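Local structure of SusD-like protein BACOVA_02651 (Bacteroides ovatus, 5E75) at residues Asp225-Tyr230 with Tyr236-Asn241; Thr297-Ala302 with Arg412-Met417. The protein binds polysaccharide at the bacterial cell surface and probably mediates xyloglucan binding before its transport into the periplasm for degradation. All blocks are in the same frame, centred on the assembly; numbering follows the deposited sequence.

Interaction 1: Asp225-Tyr230 with Tyr236-Asn241; sequences DLMTNY and YKNNNN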
loop_
_atom_site.group_PDB
_atom_site.type_symbol
_atom_site.label_atom_id
_atom_site.label_comp_id
_atom_site.label_asym_id
_atom_site.label_seq_id
_atom_site.Cartn_x
_atom_site.Cartn_y
_atom_site.Cartn_z
ATOM N N ASP A 225 6.402 -8.711 17.098
ATOM C CA ASP A 225 5.774 -9.902 16.537
ATOM C C ASP A 225 4.528 -9.526 15.762
ATOM O O ASP A 225 3.987 -8.433 15.898
ATOM C CB ASP A 225 5.421 -10.893 17.652
ATOM C CG ASP A 225 5.331 -12.350 17.162
ATOM O OD1 ASP A 225 5.563 -12.652 15.957
ATOM O OD2 ASP A 225 5.046 -13.213 18.021
ATOM N N LEU A 226 4.076 -10.455 14.938
ATOM C CA LEU A 226 2.781 -10.314 14.278
ATOM C C LEU A 226 1.638 -10.331 15.292
ATOM O O LEU A 226 1.689 -11.077 16.274
ATOM C CB LEU A 226 2.550 -11.460 13.295
ATOM C CG LEU A 226 3.631 -11.684 12.237
ATOM C CD1 LEU A 226 3.218 -12.818 11.368
ATOM C CD2 LEU A 226 3.857 -10.445 11.393
ATOM N N MET A 227 0.612 -9.512 15.077
ATOM C CA MET A 227 -0.603 -9.641 15.876
ATOM C C MET A 227 -1.156 -11.071 15.736
ATOM O O MET A 227 -1.126 -11.663 14.657
ATOM C CB MET A 227 -1.677 -8.636 15.468
ATOM C CG MET A 227 -1.317 -7.174 15.739
ATOM S SD MET A 227 -2.792 -6.118 15.800
ATOM C CE MET A 227 -3.350 -6.405 17.483
ATOM N N THR A 228 -1.669 -11.619 16.835
ATOM C CA THR A 228 -2.189 -12.983 16.842
ATOM C C THR A 228 -3.324 -13.180 15.840
ATOM O O THR A 228 -3.394 -14.205 15.147
ATOM C CB THR A 228 -2.668 -13.356 18.257
ATOM O OG1 THR A 228 -1.556 -13.277 19.163
ATOM C CG2 THR A 228 -3.247 -14.755 18.282
ATOM N N ASN A 229 -4.218 -12.200 15.765
ATOM C CA ASN A 229 -5.377 -12.287 14.885
ATOM C C ASN A 229 -5.289 -11.250 13.784
ATOM O O ASN A 229 -5.261 -10.057 14.061
ATOM C CB ASN A 229 -6.649 -12.042 15.679
ATOM C CG ASN A 229 -6.798 -12.989 16.838
ATOM O OD1 ASN A 229 -6.754 -14.206 16.664
ATOM N ND2 ASN A 229 -6.970 -12.434 18.034
ATOM N N TYR A 230 -5.237 -11.716 12.541
ATOM C CA TYR A 230 -5.156 -10.835 11.395
ATOM C C TYR A 230 -6.237 -9.753 11.431
ATOM O O TYR A 230 -5.959 -8.607 11.121
ATOM C CB TYR A 230 -5.301 -11.683 10.139
ATOM C CG TYR A 230 -5.181 -10.974 8.806
ATOM C CD1 TYR A 230 -3.949 -10.745 8.230
ATOM C CD2 TYR A 230 -6.317 -10.584 8.108
ATOM C CE1 TYR A 230 -3.834 -10.120 6.992
ATOM C CE2 TYR A 230 -6.227 -9.961 6.869
ATOM C CZ TYR A 230 -4.981 -9.749 6.303
ATOM O OH TYR A 230 -4.902 -9.154 5.059
ATOM N N TYR A 236 -9.705 0.135 14.699
ATOM C CA TYR A 236 -9.165 1.404 15.186
ATOM C C TYR A 236 -8.511 1.312 16.573
ATOM O O TYR A 236 -7.501 1.974 16.832
ATOM C CB TYR A 236 -10.262 2.479 15.149
ATOM C CG TYR A 236 -10.293 3.410 16.332
ATOM C CD1 TYR A 236 -9.484 4.522 16.381
ATOM C CD2 TYR A 236 -11.156 3.171 17.390
ATOM C CE1 TYR A 236 -9.525 5.383 17.482
ATOM C CE2 TYR A 236 -11.202 3.992 18.472
ATOM C CZ TYR A 236 -10.395 5.097 18.517
ATOM O OH TYR A 236 -10.468 5.910 19.625
ATOM N N LYS A 237 -9.059 0.481 17.456
ATOM C CA LYS A 237 -8.485 0.338 18.793
ATOM C C LYS A 237 -7.075 -0.203 18.737
ATOM O O LYS A 237 -6.332 -0.067 19.707
ATOM C CB LYS A 237 -9.330 -0.586 19.668
ATOM C CG LYS A 237 -10.645 0.006 20.159
ATOM C CD LYS A 237 -10.441 1.166 21.098
ATOM C CE LYS A 237 -11.713 1.446 21.887
ATOM N NZ LYS A 237 -11.551 2.671 22.723
ATOM N N ASN A 238 -6.694 -0.820 17.619
ATOM C CA ASN A 238 -5.351 -1.372 17.463
ATOM C C ASN A 238 -4.484 -0.571 16.507
ATOM O O ASN A 238 -3.453 -1.070 16.062
ATOM C CB ASN A 238 -5.420 -2.832 17.018
ATOM C CG ASN A 238 -6.164 -3.690 18.007
ATOM O OD1 ASN A 238 -5.941 -3.585 19.218
ATOM N ND2 ASN A 238 -7.089 -4.502 17.519
ATOM N N ASN A 239 -4.861 0.676 16.220
ATOM C CA ASN A 239 -3.949 1.569 15.517
ATOM C C ASN A 239 -2.622 1.539 16.283
ATOM O O ASN A 239 -2.608 1.534 17.520
ATOM C CB ASN A 239 -4.468 3.011 15.501
ATOM C CG ASN A 239 -5.496 3.283 14.406
ATOM O OD1 ASN A 239 -5.656 2.523 13.446
ATOM N ND2 ASN A 239 -6.182 4.400 14.548
ATOM N N ASN A 240 -1.510 1.503 15.554
ATOM C CA ASN A 240 -0.168 1.552 16.144
ATOM C C ASN A 240 0.152 0.359 17.023
ATOM O O ASN A 240 0.952 0.432 17.948
ATOM C CB ASN A 240 0.065 2.874 16.871
ATOM C CG ASN A 240 0.006 4.037 15.923
ATOM O OD1 ASN A 240 0.559 3.971 14.825
ATOM N ND2 ASN A 240 -0.678 5.101 16.317
ATOM N N ASN A 241 -0.449 -0.764 16.686
ATOM C CA ASN A 241 -0.083 -2.042 17.269
ATOM C C ASN A 241 1.376 -2.386 16.949
ATOM O O ASN A 241 2.024 -1.724 16.126
ATOM C CB ASN A 241 -1.021 -3.130 16.738
ATOM C CG ASN A 241 -0.882 -3.332 15.238
ATOM O OD1 ASN A 241 0.062 -3.970 14.778
ATOM N ND2 ASN A 241 -1.804 -2.758 14.472
#
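Met227 and Asn241 bring the two segments nearest, with their CA atoms 7.7 Å apart, and no regular strand pairing joins the backbones. The gap is bridged by the side chain of Met227, which reaches across to two asparagines. Its sulfur lies over the face of the Asn241 amide, almost straight above the amide carbon, and Met227 SD is 3.4 Å from Asn241 CG. One bond earlier in the chain, Met227 CG is 3.6 Å from Asn241 OD1. The Met227 chain bends at its last torsion (chi3 82°), which turns the methyl group toward the other asparagine. There Met227 CE packs 3.9 Å from Asn238 CG.

Both asparagines belong to one type II beta turn, Asn238 to Asn241, in the long loop that leads from helix 205-221 to strand 244-248. Asn238 and Asn241 are its first and last residues. The carbonyl of Asn238 takes two bonds from Asn241. The backbone bond, Asn241 N to Asn238 O, is weak at 3.1 Å. The side-chain bond is firmer: Asn241 ND2 donates to Asn238 O over 2.8 Å at 159°, and the oxygen lies close to the amide plane of Asn241. This fixes the rotation of the amide and presents its flat face to the sulfur. The Asn238 side chain is tied elsewhere, through ND2 to the backbone O of Asp232. On the other segment, Arg393 of helix 382-393 bonds to the carbonyl of Met227, and Leu226 packs on helix 360-372.

Interaction 2: Thr297-Ala302 with Arg412-Met417; sequences TLRRNA and RVEFGM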
loop_
_atom_site.group_PDB
_atom_site.type_symbol
_atom_site.label_atom_id
_atom_site.label_comp_id
_atom_site.label_asym_id
_atom_site.label_seq_id
_atom_site.Cartn_x
_atom_site.Cartn_y
_atom_site.Cartn_z
ATOM N N THR A 297 -9.886 -18.328 5.298
ATOM C CA THR A 297 -11.103 -17.552 5.501
ATOM C C THR A 297 -10.899 -16.334 6.392
ATOM O O THR A 297 -11.665 -15.375 6.297
ATOM C CB THR A 297 -12.232 -18.427 6.063
ATOM O OG1 THR A 297 -11.820 -18.999 7.300
ATOM C CG2 THR A 297 -12.570 -19.530 5.079
ATOM N N LEU A 298 -9.884 -16.350 7.250
ATOM C CA LEU A 298 -9.680 -15.226 8.166
ATOM C C LEU A 298 -9.206 -13.996 7.383
ATOM O O LEU A 298 -9.736 -12.897 7.557
ATOM C CB LEU A 298 -8.703 -15.579 9.297
ATOM C CG LEU A 298 -9.122 -16.788 10.147
ATOM C CD1 LEU A 298 -8.075 -17.041 11.206
ATOM C CD2 LEU A 298 -10.488 -16.594 10.796
ATOM N N ARG A 299 -8.221 -14.182 6.519
ATOM C CA ARG A 299 -7.754 -13.069 5.715
ATOM C C ARG A 299 -8.805 -12.673 4.674
ATOM O O ARG A 299 -9.027 -11.484 4.433
ATOM C CB ARG A 299 -6.404 -13.365 5.057
ATOM C CG ARG A 299 -5.242 -13.441 6.060
ATOM C CD ARG A 299 -3.882 -13.456 5.369
ATOM N NE ARG A 299 -3.684 -14.707 4.658
ATOM C CZ ARG A 299 -2.510 -15.183 4.254
ATOM N NH1 ARG A 299 -1.399 -14.499 4.463
ATOM N NH2 ARG A 299 -2.458 -16.368 3.640
ATOM N N ARG A 300 -9.495 -13.645 4.088
ATOM C CA ARG A 300 -10.529 -13.302 3.119
ATOM C C ARG A 300 -11.622 -12.470 3.794
ATOM O O ARG A 300 -11.982 -11.409 3.302
ATOM C CB ARG A 300 -11.138 -14.559 2.481
ATOM C CG ARG A 300 -12.056 -14.218 1.301
ATOM C CD ARG A 300 -13.029 -15.332 0.954
ATOM N NE ARG A 300 -13.960 -15.513 2.056
ATOM C CZ ARG A 300 -14.524 -16.664 2.406
ATOM N NH1 ARG A 300 -14.317 -17.779 1.710
ATOM N NH2 ARG A 300 -15.327 -16.685 3.458
ATOM N N ASN A 301 -12.136 -12.932 4.927
ATOM C CA ASN A 301 -13.249 -12.216 5.565
ATOM C C ASN A 301 -12.854 -10.821 6.032
ATOM O O ASN A 301 -13.684 -9.885 6.003
ATOM C CB ASN A 301 -13.798 -12.993 6.779
ATOM C CG ASN A 301 -14.631 -14.183 6.401
ATOM O OD1 ASN A 301 -15.069 -14.324 5.263
ATOM N ND2 ASN A 301 -14.862 -15.064 7.377
ATOM N N ALA A 302 -11.611 -10.664 6.495
ATOM C CA ALA A 302 -11.168 -9.354 6.950
ATOM C C ALA A 302 -10.926 -8.392 5.799
ATOM O O ALA A 302 -10.727 -7.201 6.014
ATOM C CB ALA A 302 -9.906 -9.476 7.804
ATOM N N ARG A 412 -0.318 -11.008 -2.203
ATOM C CA ARG A 412 -1.631 -10.509 -2.599
ATOM C C ARG A 412 -2.656 -10.701 -1.492
ATOM O O ARG A 412 -3.417 -9.769 -1.185
ATOM C CB ARG A 412 -2.110 -11.159 -3.904
ATOM C CG ARG A 412 -1.351 -10.695 -5.134
ATOM C CD ARG A 412 -1.938 -11.209 -6.440
ATOM N NE ARG A 412 -3.255 -10.620 -6.680
ATOM C CZ ARG A 412 -4.130 -11.040 -7.594
ATOM N NH1 ARG A 412 -3.864 -12.072 -8.396
ATOM N NH2 ARG A 412 -5.308 -10.434 -7.689
ATOM N N VAL A 413 -2.700 -11.899 -0.894
ATOM C CA VAL A 413 -3.687 -12.180 0.130
ATOM C C VAL A 413 -3.351 -11.535 1.478
ATOM O O VAL A 413 -4.254 -11.171 2.220
ATOM C CB VAL A 413 -3.993 -13.707 0.319
ATOM C CG1 VAL A 413 -4.560 -14.335 -0.946
ATOM C CG2 VAL A 413 -2.798 -14.479 0.742
ATOM N N GLU A 414 -2.081 -11.372 1.795
ATOM C CA GLU A 414 -1.722 -10.695 3.033
ATOM C C GLU A 414 -2.076 -9.214 2.962
ATOM O O GLU A 414 -2.512 -8.639 3.969
ATOM C CB GLU A 414 -0.238 -10.892 3.332
ATOM C CG GLU A 414 0.223 -10.293 4.658
ATOM C CD GLU A 414 -0.406 -10.905 5.882
ATOM O OE1 GLU A 414 -0.900 -12.061 5.822
ATOM O OE2 GLU A 414 -0.384 -10.235 6.941
ATOM N N PHE A 415 -1.933 -8.608 1.783
ATOM C CA PHE A 415 -2.006 -7.138 1.667
ATOM C C PHE A 415 -3.170 -6.619 0.826
ATOM O O PHE A 415 -3.194 -5.450 0.449
ATOM C CB PHE A 415 -0.668 -6.540 1.193
ATOM C CG PHE A 415 0.450 -6.854 2.114
ATOM C CD1 PHE A 415 0.475 -6.290 3.375
ATOM C CD2 PHE A 415 1.438 -7.735 1.759
ATOM C CE1 PHE A 415 1.474 -6.632 4.264
ATOM C CE2 PHE A 415 2.446 -8.055 2.628
ATOM C CZ PHE A 415 2.458 -7.507 3.875
ATOM N N GLY A 416 -4.153 -7.467 0.548
ATOM C CA GLY A 416 -5.314 -7.030 -0.209
ATOM C C GLY A 416 -5.990 -5.824 0.417
ATOM O O GLY A 416 -6.174 -5.766 1.635
ATOM N N MET A 417 -6.343 -4.848 -0.423
ATOM C CA MET A 417 -7.026 -3.623 0.024
ATOM C C MET A 417 -6.196 -2.805 1.014
ATOM O O MET A 417 -6.732 -2.016 1.776
ATOM C CB MET A 417 -8.435 -3.925 0.566
ATOM C CG MET A 417 -9.388 -4.528 -0.470
ATOM S SD MET A 417 -9.436 -3.652 -2.046
ATOM C CE MET A 417 -9.699 -1.951 -1.496
#
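Glu414 OE2 is held by Arg359 and Arg393, both through salt bridges, while OE1 of the same carboxylate meets Arg299 across the contact. Arg299 NH1 donates to Glu414 OE1 over 2.8 Å at 161°. The oxygen lies in the guanidinium plane, at its edge, and the donor comes in nearly along the carboxylate C-O bond. The two flat groups are still turned 60° against each other. Glu414 starts with CG anti to its own nitrogen (chi1 -176°), then bends at chi2, and this carries the acid back to the arginine.

Val413 meets the same guanidinium from another direction. The methyl Val413 CG2 lies over one face, toward the rim, 3.5 Å from Arg299 NH2. That nitrogen also has acidic partners: it forms salt bridges with Glu410, one turn back on helix 404-415, and with Asp296, just before helix 297-303. The contact therefore ties these two helices of the SusD-family fold by charge and by apolar packing. Val390 of helix 382-393 touches both Arg299 and Glu414. A leucine in place of Arg299 would probably leave Glu410 and Asp296 without this arginine, and Glu414 OE1 without its bond from NH1.

All three touching residues are buried, and acids and arginines alternate from Asp296 and Glu410 through Arg299 to Glu414 and its two further arginines. Such neighbours would be expected to keep Glu414 ionised.

How the interactions relate
Interactions 1 and 2 lie in series along the chain, with centres 15 Å apart, and they touch through Tyr230. This residue closes segment 225-230, and Tyr230 OH lies 2.7 Å from Glu414 O, a probable hydrogen bond to the backbone. Its ring rests on segment 297-302, with Tyr230 CE2 3.7 Å from Arg299 CA and Tyr230 CD2 3.8 Å from Ala302 CB. Two basic residues also join the contacts. Arg393 is common to the two, with a bond in each. Lys332 bonds to Tyr230 OH and to Gly416 O. Interaction 1 is at the surface and interaction 2 is buried.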